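Local coordinates for DNA polymerase (Bacillus phage phi29, PDB 2PY5), which replicates the viral DNA from a protein primer, displacing the non-template strand with high processivity and fidelity, and proofreads with a 3'-5' exonuclease, at residues A12-T16 with F65-I70; D57-L63 with T117-L123; T441-A445 with C455-I460; I452-D456 with Y494-Y500. The protein carries 2 engineered substitutions. All coordinates share one frame; numbering follows the deposited sequence.

Contact 1 of 4, residues A12-T16 with F65-I70; sequences AFETT and FAGAFI. Engineered in segment 12-16: A12 (natural residue Asp). Engineered in segment 65-70: A66 (natural residue Asp). With nucleotides of chain A.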
# COMPACT_ATOMS: atom_id res chain seq x y z
N ALA F 12 16.14 11.44 -11.34
CA ALA F 12 14.95 12.26 -11.16
C ALA F 12 14.83 13.25 -12.31
O ALA F 12 15.83 13.63 -12.92
CB ALA F 12 15.00 13.02 -9.86
N PHE F 13 13.58 13.65 -12.58
CA PHE F 13 13.30 14.77 -13.48
C PHE F 13 12.55 15.88 -12.74
O PHE F 13 11.76 15.61 -11.83
CB PHE F 13 12.36 14.36 -14.60
CG PHE F 13 12.91 13.34 -15.58
CD1 PHE F 13 12.04 12.46 -16.19
CD2 PHE F 13 14.26 13.28 -15.92
CE1 PHE F 13 12.47 11.56 -17.12
CE2 PHE F 13 14.71 12.37 -16.84
CZ PHE F 13 13.81 11.49 -17.45
N GLU F 14 12.80 17.12 -13.14
CA GLU F 14 11.89 18.23 -12.84
C GLU F 14 11.23 18.60 -14.15
O GLU F 14 11.88 18.60 -15.21
CB GLU F 14 12.60 19.43 -12.22
CG GLU F 14 13.44 19.12 -10.99
CD GLU F 14 12.63 18.63 -9.78
OE1 GLU F 14 11.40 18.81 -9.72
OE2 GLU F 14 13.27 18.07 -8.86
N THR F 15 9.94 18.91 -14.10
CA THR F 15 9.15 19.03 -15.31
C THR F 15 8.28 20.29 -15.29
O THR F 15 7.94 20.81 -14.24
CB THR F 15 8.25 17.79 -15.50
OG1 THR F 15 7.35 17.70 -14.39
CG2 THR F 15 9.09 16.50 -15.55
N THR F 16 7.95 20.80 -16.47
CA THR F 16 7.05 21.93 -16.57
C THR F 16 5.62 21.47 -16.35
O THR F 16 5.31 20.28 -16.47
CB THR F 16 7.20 22.63 -17.92
OG1 THR F 16 6.81 21.75 -18.97
CG2 THR F 16 8.63 23.08 -18.13
N PHE F 65 5.25 8.53 -13.00
CA PHE F 65 5.39 9.94 -13.39
C PHE F 65 6.54 10.12 -14.39
O PHE F 65 6.31 10.40 -15.55
CB PHE F 65 5.57 10.83 -12.15
CG PHE F 65 5.63 12.29 -12.48
CD1 PHE F 65 4.48 13.01 -12.75
CD2 PHE F 65 6.85 12.93 -12.56
CE1 PHE F 65 4.54 14.36 -13.10
CE2 PHE F 65 6.92 14.29 -12.90
CZ PHE F 65 5.77 14.97 -13.16
N ALA F 66 7.79 9.94 -13.95
CA ALA F 66 8.94 10.14 -14.84
C ALA F 66 8.85 9.27 -16.10
O ALA F 66 9.21 9.70 -17.18
CB ALA F 66 10.26 9.84 -14.10
N GLY F 67 8.37 8.04 -15.93
CA GLY F 67 8.20 7.09 -17.02
C GLY F 67 7.41 7.62 -18.19
O GLY F 67 7.71 7.27 -19.33
N ALA F 68 6.40 8.45 -17.93
CA ALA F 68 5.62 9.06 -19.01
C ALA F 68 6.50 9.90 -19.93
O ALA F 68 6.36 9.84 -21.15
CB ALA F 68 4.50 9.91 -18.45
N PHE F 69 7.44 10.63 -19.33
CA PHE F 69 8.36 11.47 -20.08
C PHE F 69 9.32 10.63 -20.90
O PHE F 69 9.60 10.95 -22.07
CB PHE F 69 9.09 12.45 -19.15
CG PHE F 69 8.18 13.48 -18.55
CD1 PHE F 69 7.40 13.19 -17.43
CD2 PHE F 69 8.05 14.74 -19.13
CE1 PHE F 69 6.52 14.15 -16.91
CE2 PHE F 69 7.21 15.66 -18.58
CZ PHE F 69 6.46 15.37 -17.47
N ILE F 70 9.81 9.53 -20.31
CA ILE F 70 10.73 8.63 -20.98
C ILE F 70 10.08 7.97 -22.18
O ILE F 70 10.67 7.92 -23.26
CB ILE F 70 11.24 7.57 -19.96
CG1 ILE F 70 12.16 8.23 -18.94
CG2 ILE F 70 11.95 6.41 -20.65
CD1 ILE F 70 12.41 7.39 -17.73
P DT A 7 8.79 15.63 -7.46
OP1 DT A 7 10.26 15.74 -7.44
OP2 DT A 7 8.01 16.05 -6.28
O5' DT A 7 8.18 16.47 -8.68
C5' DT A 7 8.60 16.24 -10.01
C4' DT A 7 7.85 17.21 -10.91
O4' DT A 7 6.44 16.99 -10.77
C3' DT A 7 8.04 18.69 -10.60
O3' DT A 7 9.21 19.25 -11.22
C2' DT A 7 6.78 19.28 -11.22
C1' DT A 7 5.74 18.21 -10.95
N1 DT A 7 4.88 18.48 -9.74
C2 DT A 7 3.78 19.28 -9.91
O2 DT A 7 3.47 19.78 -10.98
N3 DT A 7 3.03 19.48 -8.78
C4 DT A 7 3.27 18.97 -7.52
O4 DT A 7 2.52 19.22 -6.57
C5 DT A 7 4.44 18.14 -7.41
C7 DT A 7 4.79 17.52 -6.08
C6 DT A 7 5.19 17.92 -8.50
P DT A 6 6.96 11.57 -3.77
OP1 DT A 6 8.37 11.31 -3.48
OP2 DT A 6 6.21 12.59 -3.02
O5' DT A 6 6.84 12.07 -5.29
C5' DT A 6 7.66 11.52 -6.30
C4' DT A 6 7.18 12.08 -7.62
O4' DT A 6 5.83 11.68 -7.89
C3' DT A 6 7.15 13.60 -7.65
O3' DT A 6 8.44 14.14 -7.94
C2' DT A 6 6.11 13.87 -8.74
C1' DT A 6 5.19 12.66 -8.69
N1 DT A 6 3.86 12.92 -8.06
C2 DT A 6 2.75 12.42 -8.68
O2 DT A 6 2.78 11.79 -9.72
N3 DT A 6 1.57 12.72 -8.04
C4 DT A 6 1.41 13.42 -6.86
O4 DT A 6 0.30 13.61 -6.37
C5 DT A 6 2.63 13.88 -6.24
C7 DT A 6 2.59 14.65 -4.96
C6 DT A 6 3.79 13.62 -6.87
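F13, next to the engineered A12 (aspartate in nature, facing away from the helix), leans from strand 12-15 onto helix 65-70; these two short segments run at 79°. Its CG stands anti to the carbonyl carbon (chi1 -65°), which carries the ring to the helix backbone: A66 O sits in the ring plane at the edge, 3.8 Å from F13 CE1, where the slightly positive ring hydrogens suit a carbonyl oxygen. The CB of A66, also engineered from aspartate, touches CD1 of the same ring, and I70 brings its CG1 to that edge at about a right angle. A phenylalanine is large and apolar enough to span the gap between strand and helix. E14 points the other way, into the 3'-5' exonuclease site, where strand residues facing away from the helix meet DNA. Both natural aspartates are essential for exonucleolysis. The 3'-hydroxyl of the terminal nucleotide DT7 of chain A donates to E14 OE1 at 2.7 Å, and the T15 backbone N gives that O3' a second bond of 3.0 Å. T15 then returns to the helix with a divided side chain. Its methyl CG2 lies over one face of the F69 ring, 3.7 Å from the centroid, a CH-pi contact, while OG1 meets CZ of F65 in the plane of that ring at 3.4 Å. F65 is held between DNA and protein: C2' of DT6 of chain A covers one face, F69 CE1 the opposite one, and CZ reaches O4' of DT7 of chain A at 3.2 Å.

Contact 2 of 4, residues D57-L63 with T117-L123; sequences DLYFHNL and TVIYDSL. With nucleotides of chain A.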
# COMPACT_ATOMS: atom_id res chain seq x y z
N ASP F 57 21.14 -0.25 -14.55
CA ASP F 57 19.84 -0.29 -13.93
C ASP F 57 19.56 1.08 -13.32
O ASP F 57 20.32 1.54 -12.46
CB ASP F 57 19.83 -1.32 -12.81
CG ASP F 57 19.94 -2.75 -13.31
OD1 ASP F 57 19.86 -2.99 -14.54
OD2 ASP F 57 20.09 -3.66 -12.45
N LEU F 58 18.47 1.72 -13.74
CA LEU F 58 18.12 3.07 -13.28
C LEU F 58 16.88 2.97 -12.43
O LEU F 58 16.02 2.11 -12.66
CB LEU F 58 17.82 4.01 -14.44
CG LEU F 58 18.81 4.10 -15.59
CD1 LEU F 58 18.43 5.26 -16.57
CD2 LEU F 58 20.26 4.15 -15.11
N TYR F 59 16.78 3.88 -11.47
CA TYR F 59 15.64 3.96 -10.58
C TYR F 59 15.10 5.37 -10.55
O TYR F 59 15.87 6.32 -10.33
CB TYR F 59 16.07 3.58 -9.16
CG TYR F 59 16.36 2.11 -9.04
CD1 TYR F 59 17.61 1.59 -9.40
CD2 TYR F 59 15.37 1.24 -8.61
CE1 TYR F 59 17.86 0.24 -9.31
CE2 TYR F 59 15.62 -0.12 -8.51
CZ TYR F 59 16.85 -0.61 -8.88
OH TYR F 59 17.10 -1.97 -8.79
N PHE F 60 13.79 5.52 -10.77
CA PHE F 60 13.09 6.78 -10.53
C PHE F 60 12.11 6.52 -9.41
O PHE F 60 11.53 5.41 -9.32
CB PHE F 60 12.31 7.26 -11.76
CG PHE F 60 13.18 7.85 -12.85
CD1 PHE F 60 13.85 7.03 -13.75
CD2 PHE F 60 13.29 9.22 -12.99
CE1 PHE F 60 14.62 7.57 -14.75
CE2 PHE F 60 14.07 9.76 -14.00
CZ PHE F 60 14.72 8.93 -14.88
N HIS F 61 11.89 7.53 -8.58
CA HIS F 61 10.88 7.42 -7.52
C HIS F 61 9.51 7.80 -8.08
O HIS F 61 9.28 8.94 -8.48
CB HIS F 61 11.21 8.27 -6.30
CG HIS F 61 10.70 7.69 -5.02
ND1 HIS F 61 11.09 6.46 -4.56
CD2 HIS F 61 9.78 8.15 -4.14
CE1 HIS F 61 10.47 6.20 -3.43
NE2 HIS F 61 9.66 7.21 -3.15
N ASN F 62 8.59 6.83 -8.05
CA ASN F 62 7.30 6.94 -8.70
C ASN F 62 7.44 7.01 -10.23
O ASN F 62 7.10 7.99 -10.89
CB ASN F 62 6.46 8.08 -8.14
CG ASN F 62 5.01 8.02 -8.58
OD1 ASN F 62 4.43 6.93 -8.70
ND2 ASN F 62 4.40 9.19 -8.79
N LEU F 63 7.94 5.91 -10.78
CA LEU F 63 8.14 5.73 -12.20
C LEU F 63 6.92 6.06 -13.06
O LEU F 63 7.09 6.45 -14.21
CB LEU F 63 8.64 4.29 -12.45
CG LEU F 63 8.98 3.94 -13.89
CD1 LEU F 63 10.15 4.74 -14.39
CD2 LEU F 63 9.20 2.43 -14.05
N THR F 117 19.27 -0.88 -21.15
CA THR F 117 19.17 -0.17 -19.90
C THR F 117 17.79 -0.42 -19.35
O THR F 117 16.79 -0.25 -20.08
CB THR F 117 19.44 1.34 -20.07
OG1 THR F 117 20.82 1.51 -20.43
CG2 THR F 117 19.12 2.13 -18.76
N VAL F 118 17.73 -0.84 -18.10
CA VAL F 118 16.45 -1.14 -17.42
C VAL F 118 16.15 -0.05 -16.42
O VAL F 118 17.05 0.41 -15.72
CB VAL F 118 16.41 -2.53 -16.74
CG1 VAL F 118 14.95 -2.88 -16.34
CG2 VAL F 118 16.97 -3.61 -17.65
N ILE F 119 14.90 0.41 -16.41
CA ILE F 119 14.47 1.45 -15.53
C ILE F 119 13.38 0.90 -14.62
O ILE F 119 12.35 0.41 -15.10
CB ILE F 119 13.92 2.65 -16.33
CG1 ILE F 119 14.91 3.04 -17.44
CG2 ILE F 119 13.71 3.85 -15.40
CD1 ILE F 119 14.49 4.24 -18.30
N TYR F 120 13.62 1.02 -13.32
CA TYR F 120 12.73 0.53 -12.28
C TYR F 120 12.11 1.65 -11.45
O TYR F 120 12.54 2.81 -11.50
CB TYR F 120 13.52 -0.37 -11.37
CG TYR F 120 14.05 -1.64 -12.00
CD1 TYR F 120 15.42 -1.83 -12.15
CD2 TYR F 120 13.21 -2.66 -12.39
CE1 TYR F 120 15.91 -2.99 -12.68
CE2 TYR F 120 13.70 -3.83 -12.95
CZ TYR F 120 15.06 -3.99 -13.08
OH TYR F 120 15.60 -5.15 -13.62
N ASP F 121 11.12 1.29 -10.65
CA ASP F 121 10.46 2.20 -9.72
C ASP F 121 11.01 2.00 -8.30
O ASP F 121 10.72 0.96 -7.65
CB ASP F 121 8.95 1.94 -9.75
CG ASP F 121 8.14 2.98 -9.02
OD1 ASP F 121 8.72 4.02 -8.60
OD2 ASP F 121 6.90 2.77 -8.89
N SER F 122 11.76 2.97 -7.77
CA SER F 122 12.20 2.88 -6.37
C SER F 122 11.02 2.95 -5.39
O SER F 122 11.14 2.50 -4.24
CB SER F 122 13.25 3.93 -6.02
OG SER F 122 12.83 5.23 -6.37
N LEU F 123 9.86 3.45 -5.82
CA LEU F 123 8.66 3.44 -4.95
C LEU F 123 8.20 2.01 -4.63
O LEU F 123 7.58 1.75 -3.57
CB LEU F 123 7.51 4.24 -5.57
CG LEU F 123 6.30 4.49 -4.68
CD1 LEU F 123 6.61 5.28 -3.43
CD2 LEU F 123 5.21 5.21 -5.50
P DT A 6 6.96 11.57 -3.77
OP1 DT A 6 8.37 11.31 -3.48
OP2 DT A 6 6.21 12.59 -3.02
O5' DT A 6 6.84 12.07 -5.29
C5' DT A 6 7.66 11.52 -6.30
C4' DT A 6 7.18 12.08 -7.62
O4' DT A 6 5.83 11.68 -7.89
C3' DT A 6 7.15 13.60 -7.65
O3' DT A 6 8.44 14.14 -7.94
C2' DT A 6 6.11 13.87 -8.74
C1' DT A 6 5.19 12.66 -8.69
N1 DT A 6 3.86 12.92 -8.06
C2 DT A 6 2.75 12.42 -8.68
O2 DT A 6 2.78 11.79 -9.72
N3 DT A 6 1.57 12.72 -8.04
C4 DT A 6 1.41 13.42 -6.86
O4 DT A 6 0.30 13.61 -6.37
C5 DT A 6 2.63 13.88 -6.24
C7 DT A 6 2.59 14.65 -4.96
C6 DT A 6 3.79 13.62 -6.87
P DT A 5 2.20 8.27 -0.73
OP1 DT A 5 2.69 7.01 -0.12
OP2 DT A 5 1.67 9.35 0.10
O5' DT A 5 3.41 8.87 -1.63
C5' DT A 5 4.25 8.01 -2.36
C4' DT A 5 4.46 8.58 -3.73
O4' DT A 5 3.22 8.47 -4.44
C3' DT A 5 4.82 10.05 -3.80
O3' DT A 5 6.21 10.16 -3.77
C2' DT A 5 4.24 10.51 -5.13
C1' DT A 5 3.14 9.50 -5.40
N1 DT A 5 1.78 10.02 -5.27
C2 DT A 5 0.95 9.88 -6.34
O2 DT A 5 1.31 9.38 -7.41
N3 DT A 5 -0.30 10.39 -6.13
C4 DT A 5 -0.78 10.97 -4.98
O4 DT A 5 -1.93 11.39 -4.92
C5 DT A 5 0.14 11.07 -3.88
C7 DT A 5 -0.28 11.69 -2.58
C6 DT A 5 1.38 10.59 -4.07
O HOH W 1 18.30 -5.51 -14.55
O HOH W 2 5.14 4.53 -9.89
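The H61 ring has L123 CB over one face and S122 at its edge, where ND1 and S122 OG share a 2.8 Å hydrogen bond; OP1 of DT6 of chain A lies in the ring plane, and NE2 bonds F128 O. The Y120 ring carries V118 CG1 on one face and at its edge a water that bridges Y120 OH to D57 OD1, itself salt-bridged to R6. Y59 meets Y120 obliquely, planes at 34°, with CE2 against Y120 CB. On the other sheet face, the branched I119 methyl CG2 lies 3.6 Å from CD1 at the F60 ring edge and touches L63 CD1. N62 ND2 donates to O4' of DT6 of chain A at 3.0 Å. D121 is the N-cap of the weakly bonded helix that follows, OD1 taking L123 N (3.1 Å); L63 N (3.0 Å) reaches this oxygen from the opposite face, tying the N62 loop to S122 and L123, which bind single-stranded DNA. OD2 pairs with K124. Parallel strands 57-60 and 113-121 share backbone bonds such as Y120 N to L58 O (2.7 Å). In the exonuclease sheet strand 57-60 lies between 8-15 and 113-121; helix 63-76 packs on F60 and I119, helix 160-182 on Y59, H61 and S122.

Contact 3 of 4, residues T441-A445 with C455-I460; sequences TITAA and CDTDSI. With EDO (1,2-ethanediol), chain U; EDO (1,2-ethanediol), chain X.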
# COMPACT_ATOMS: atom_id res chain seq x y z
N THR F 441 -10.40 -7.08 15.14
CA THR F 441 -10.91 -5.72 15.31
C THR F 441 -12.43 -5.68 15.57
O THR F 441 -12.89 -5.01 16.49
CB THR F 441 -10.51 -4.89 14.10
OG1 THR F 441 -9.08 -4.78 14.13
CG2 THR F 441 -11.20 -3.51 14.08
N ILE F 442 -13.19 -6.43 14.78
CA ILE F 442 -14.64 -6.47 14.93
C ILE F 442 -15.05 -6.99 16.30
O ILE F 442 -15.97 -6.44 16.94
CB ILE F 442 -15.29 -7.31 13.82
CG1 ILE F 442 -15.06 -6.64 12.47
CG2 ILE F 442 -16.78 -7.52 14.10
CD1 ILE F 442 -15.36 -7.52 11.27
N THR F 443 -14.38 -8.03 16.80
CA THR F 443 -14.77 -8.60 18.09
C THR F 443 -14.49 -7.64 19.26
O THR F 443 -15.31 -7.55 20.18
CB THR F 443 -14.14 -9.99 18.34
OG1 THR F 443 -12.73 -9.91 18.31
CG2 THR F 443 -14.62 -10.99 17.29
N ALA F 444 -13.38 -6.90 19.19
CA ALA F 444 -13.08 -5.91 20.22
C ALA F 444 -14.06 -4.76 20.15
O ALA F 444 -14.60 -4.33 21.16
CB ALA F 444 -11.65 -5.41 20.10
N ALA F 445 -14.33 -4.27 18.95
CA ALA F 445 -15.32 -3.21 18.79
C ALA F 445 -16.70 -3.62 19.31
O ALA F 445 -17.38 -2.84 19.98
CB ALA F 445 -15.43 -2.80 17.32
N CYS F 455 -13.94 2.19 13.51
CA CYS F 455 -12.87 1.21 13.34
C CYS F 455 -12.14 1.49 12.05
O CYS F 455 -12.77 1.81 11.04
CB CYS F 455 -13.46 -0.19 13.22
SG CYS F 455 -14.42 -0.74 14.64
N ASP F 456 -10.83 1.31 12.06
CA ASP F 456 -10.08 1.26 10.82
C ASP F 456 -8.94 0.27 10.88
O ASP F 456 -7.84 0.59 11.34
CB ASP F 456 -9.52 2.62 10.41
CG ASP F 456 -8.83 2.58 9.04
OD1 ASP F 456 -9.00 1.55 8.32
OD2 ASP F 456 -8.14 3.55 8.66
N THR F 457 -9.24 -0.94 10.42
CA THR F 457 -8.27 -2.00 10.16
C THR F 457 -7.71 -2.61 11.41
O THR F 457 -8.02 -3.75 11.71
CB THR F 457 -7.15 -1.56 9.19
OG1 THR F 457 -7.75 -1.12 7.98
CG2 THR F 457 -6.21 -2.75 8.87
N ASP F 458 -6.89 -1.84 12.13
CA ASP F 458 -6.23 -2.30 13.36
C ASP F 458 -6.55 -1.38 14.53
O ASP F 458 -5.93 -1.49 15.57
CB ASP F 458 -4.69 -2.37 13.18
CG ASP F 458 -4.08 -1.07 12.71
OD1 ASP F 458 -2.86 -1.06 12.37
OD2 ASP F 458 -4.80 -0.06 12.64
N SER F 459 -7.54 -0.50 14.38
CA SER F 459 -7.76 0.51 15.40
C SER F 459 -9.22 0.64 15.72
O SER F 459 -10.07 0.52 14.85
CB SER F 459 -7.21 1.85 14.95
OG SER F 459 -5.83 1.77 14.66
N ILE F 460 -9.51 0.85 16.99
CA ILE F 460 -10.87 1.16 17.43
C ILE F 460 -10.86 2.47 18.23
O ILE F 460 -9.97 2.73 19.03
CB ILE F 460 -11.53 0.03 18.26
CG1 ILE F 460 -10.76 -0.27 19.55
CG2 ILE F 460 -11.65 -1.23 17.38
CD1 ILE F 460 -11.44 -1.36 20.40
C1 EDO U . -4.82 1.19 9.70
O1 EDO U . -4.02 1.17 8.52
C2 EDO U . -4.35 2.28 10.67
O2 EDO U . -5.44 2.87 11.40
C1 EDO X . -18.55 -10.76 19.84
O1 EDO X . -19.88 -10.96 20.32
C2 EDO X . -17.56 -10.77 21.00
O2 EDO X . -16.89 -9.50 21.16
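Helix 427-447 lies against the hairpin of strands 452-456 and 459-463, its T441 nearest D458 (CA atoms 6.1 Å apart) and its A445 nearest I460 (6.4 Å). T441 serves the turn with one branch and the strands with the other. Its OG1 donates to T457 O at 2.8 Å, coming from above the carbonyl plane. The methyl CG2, set anti to the backbone N by chi1 of -67°, goes instead between the strands, 4.1 Å from C455 CB and 4.0 Å from I460 CG2, so a threonine supplies both a donor and an apolar surface. This hairpin bears the YCDTD motif of B-family polymerases, whose D456 and D458 belong to the catalytic magnesium site, and the helix packs behind it: C455 and I460 face the helix, while the carboxylates face away. At the turn, T457 has positive phi (72°), and D458 N and, weakly, S459 N bond back to D456 O. D249, another ligand of the magnesium site, lies close to D458. Further along the helix the small alanines permit close approach: A445 CB touches C455 SG at 3.5 Å and also I460 CG2, whereas A444 CB meets I460 CD1 at 4.1 Å. W483 of strand 483-489 covers T441, A444 and I460.

Contact 4 of 4, residues I452-D456 with Y494-Y500; sequences IIYCD and YLRQKTY. With EDO (1,2-ethanediol), chain U.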
# COMPACT_ATOMS: atom_id res chain seq x y z
N ILE F 452 -18.43 2.42 20.98
CA ILE F 452 -17.71 2.37 19.71
C ILE F 452 -18.12 3.50 18.76
O ILE F 452 -19.31 3.69 18.47
CB ILE F 452 -17.85 1.00 19.00
CG1 ILE F 452 -16.88 0.88 17.83
CG2 ILE F 452 -19.31 0.75 18.53
CD1 ILE F 452 -15.39 0.86 18.23
N ILE F 453 -17.12 4.25 18.31
CA ILE F 453 -17.30 5.31 17.32
C ILE F 453 -16.93 4.84 15.92
O ILE F 453 -17.70 5.02 14.97
CB ILE F 453 -16.40 6.55 17.64
CG1 ILE F 453 -16.68 7.12 19.02
CG2 ILE F 453 -16.62 7.65 16.57
CD1 ILE F 453 -15.55 8.09 19.51
N TYR F 454 -15.75 4.23 15.81
CA TYR F 454 -15.08 4.07 14.51
C TYR F 454 -14.05 2.97 14.58
O TYR F 454 -13.38 2.84 15.59
CB TYR F 454 -14.39 5.41 14.19
CG TYR F 454 -13.59 5.47 12.91
CD1 TYR F 454 -14.21 5.46 11.68
CD2 TYR F 454 -12.20 5.50 12.94
CE1 TYR F 454 -13.47 5.51 10.50
CE2 TYR F 454 -11.46 5.58 11.76
CZ TYR F 454 -12.09 5.57 10.55
OH TYR F 454 -11.37 5.62 9.37
N CYS F 455 -13.94 2.19 13.51
CA CYS F 455 -12.87 1.21 13.34
C CYS F 455 -12.14 1.49 12.05
O CYS F 455 -12.77 1.81 11.04
CB CYS F 455 -13.46 -0.19 13.22
SG CYS F 455 -14.42 -0.74 14.64
N ASP F 456 -10.83 1.31 12.06
CA ASP F 456 -10.08 1.26 10.82
C ASP F 456 -8.94 0.27 10.88
O ASP F 456 -7.84 0.59 11.34
CB ASP F 456 -9.52 2.62 10.41
CG ASP F 456 -8.83 2.58 9.04
OD1 ASP F 456 -9.00 1.55 8.32
OD2 ASP F 456 -8.14 3.55 8.66
N TYR F 494 -16.11 13.07 13.27
CA TYR F 494 -15.99 12.03 12.25
C TYR F 494 -17.08 12.26 11.21
O TYR F 494 -18.27 12.29 11.53
CB TYR F 494 -16.17 10.64 12.87
CG TYR F 494 -15.11 10.25 13.87
CD1 TYR F 494 -15.12 10.77 15.17
CD2 TYR F 494 -14.10 9.36 13.53
CE1 TYR F 494 -14.14 10.40 16.11
CE2 TYR F 494 -13.13 8.98 14.45
CZ TYR F 494 -13.15 9.52 15.73
OH TYR F 494 -12.19 9.16 16.64
N LEU F 495 -16.67 12.46 9.96
CA LEU F 495 -17.63 12.75 8.90
C LEU F 495 -17.97 11.51 8.09
O LEU F 495 -19.13 11.29 7.75
CB LEU F 495 -17.06 13.82 7.97
CG LEU F 495 -16.68 15.15 8.60
CD1 LEU F 495 -16.09 16.07 7.54
CD2 LEU F 495 -17.86 15.82 9.32
N ARG F 496 -16.93 10.75 7.75
CA ARG F 496 -17.04 9.53 6.93
C ARG F 496 -15.94 8.57 7.34
O ARG F 496 -15.03 8.94 8.10
CB ARG F 496 -16.84 9.88 5.45
CG ARG F 496 -17.77 10.93 4.88
CD ARG F 496 -19.14 10.33 4.64
NE ARG F 496 -20.02 11.25 3.93
CZ ARG F 496 -20.88 12.08 4.51
NH1 ARG F 496 -20.99 12.14 5.83
NH2 ARG F 496 -21.65 12.86 3.76
N GLN F 497 -15.99 7.35 6.79
CA GLN F 497 -14.85 6.44 6.87
C GLN F 497 -13.59 7.19 6.44
O GLN F 497 -13.62 7.94 5.45
CB GLN F 497 -15.05 5.21 5.97
CG GLN F 497 -16.12 4.25 6.45
CD GLN F 497 -16.68 3.33 5.36
OE1 GLN F 497 -16.94 2.14 5.61
NE2 GLN F 497 -16.89 3.88 4.17
N LYS F 498 -12.51 7.01 7.20
CA LYS F 498 -11.22 7.62 6.91
C LYS F 498 -11.22 9.14 6.85
O LYS F 498 -10.31 9.72 6.28
CB LYS F 498 -10.63 7.04 5.61
CG LYS F 498 -10.38 5.53 5.71
CD LYS F 498 -9.67 5.00 4.50
CE LYS F 498 -9.44 3.50 4.63
NZ LYS F 498 -8.53 3.13 5.75
N THR F 499 -12.22 9.78 7.47
CA THR F 499 -12.38 11.23 7.39
C THR F 499 -12.80 11.78 8.76
O THR F 499 -13.99 11.80 9.09
CB THR F 499 -13.42 11.62 6.33
OG1 THR F 499 -13.10 10.97 5.08
CG2 THR F 499 -13.45 13.12 6.10
N TYR F 500 -11.82 12.18 9.55
CA TYR F 500 -12.08 12.67 10.90
C TYR F 500 -10.97 13.60 11.38
O TYR F 500 -9.89 13.64 10.80
CB TYR F 500 -12.25 11.50 11.88
CG TYR F 500 -11.00 10.68 12.12
CD1 TYR F 500 -10.15 11.03 13.13
CD2 TYR F 500 -10.68 9.58 11.33
CE1 TYR F 500 -9.01 10.31 13.39
CE2 TYR F 500 -9.52 8.86 11.58
CZ TYR F 500 -8.70 9.25 12.62
OH TYR F 500 -7.53 8.58 12.94
C1 EDO U . -4.82 1.19 9.70
O1 EDO U . -4.02 1.17 8.52
C2 EDO U . -4.35 2.28 10.67
O2 EDO U . -5.44 2.87 11.40
O HOH W 3 -6.13 3.68 6.81
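Y454 extends its ring toward the turn at 496-499, with CG anti to the backbone N, and two further tyrosines lean on it. Y494 crosses it obliquely, the planes 43° apart, and sets CE2 3.8 Å from Y454 CB. Y500 comes at about a right angle as a side chain, its ring plane turned 56°, and the two CE2 atoms of Y454 and Y500 touch at 3.8 Å. The three rings form an aromatic cluster, meeting obliquely, with H461 edge-to-face to Y454 and Y500. I453 completes the apolar side by placing its CG2 3.8 Å from the Y494 centroid, a CH-pi contact, the branched methyl lying over the face, a little toward its rim. Tyrosine suits the central place because its polar end also has work: K498 N donates to Y454 OH at 2.8 Å, tying the ring to the type II turn from R496 to T499. Y494 OH is hydrogen-bonded to H461 ND1 and Q502 NE2. Beyond the rings, the K498 chain runs extended and then bends at its last torsion (chi4 -65°), bringing NZ across to D456. The ammonium meets OD2 at 3.0 Å on the syn side in a salt bridge, with a weaker bond to OD1, and a water joins NZ to OD2 as well; T231 holds OD1. Strand 452-456 carries a classic bulge at I453 and Y454 opposite H461 and bears the first residues of YCDTD; it belongs to the antiparallel palm sheet of B-family polymerases, here joining the catalytic motif to K498 and Y500, residues probably involved in binding template-primer DNA.

Contacts 1 and 2 belong to the exonuclease domain and contacts 3 and 4 to the polymerase domain; the centres of contacts 1 and 3 lie about 41 Å apart. Within each pair the contacts touch: F60 of contact 2 packs on F13, A66 and I70 of contact 1, while I452 of contact 4 packs on A445 and I460 of contact 3, and these two share C455 and D456. Contacts 1, 2 and 3 are buried, contact 4 only partly. Contact 1 is apolar between its segments, contact 2 combines parallel-strand backbone bonds with polar side-chain bonds near the DNA, contact 3 mixes small-residue packing with a single threonine bond, and contact 4 joins aromatics to a salt bridge.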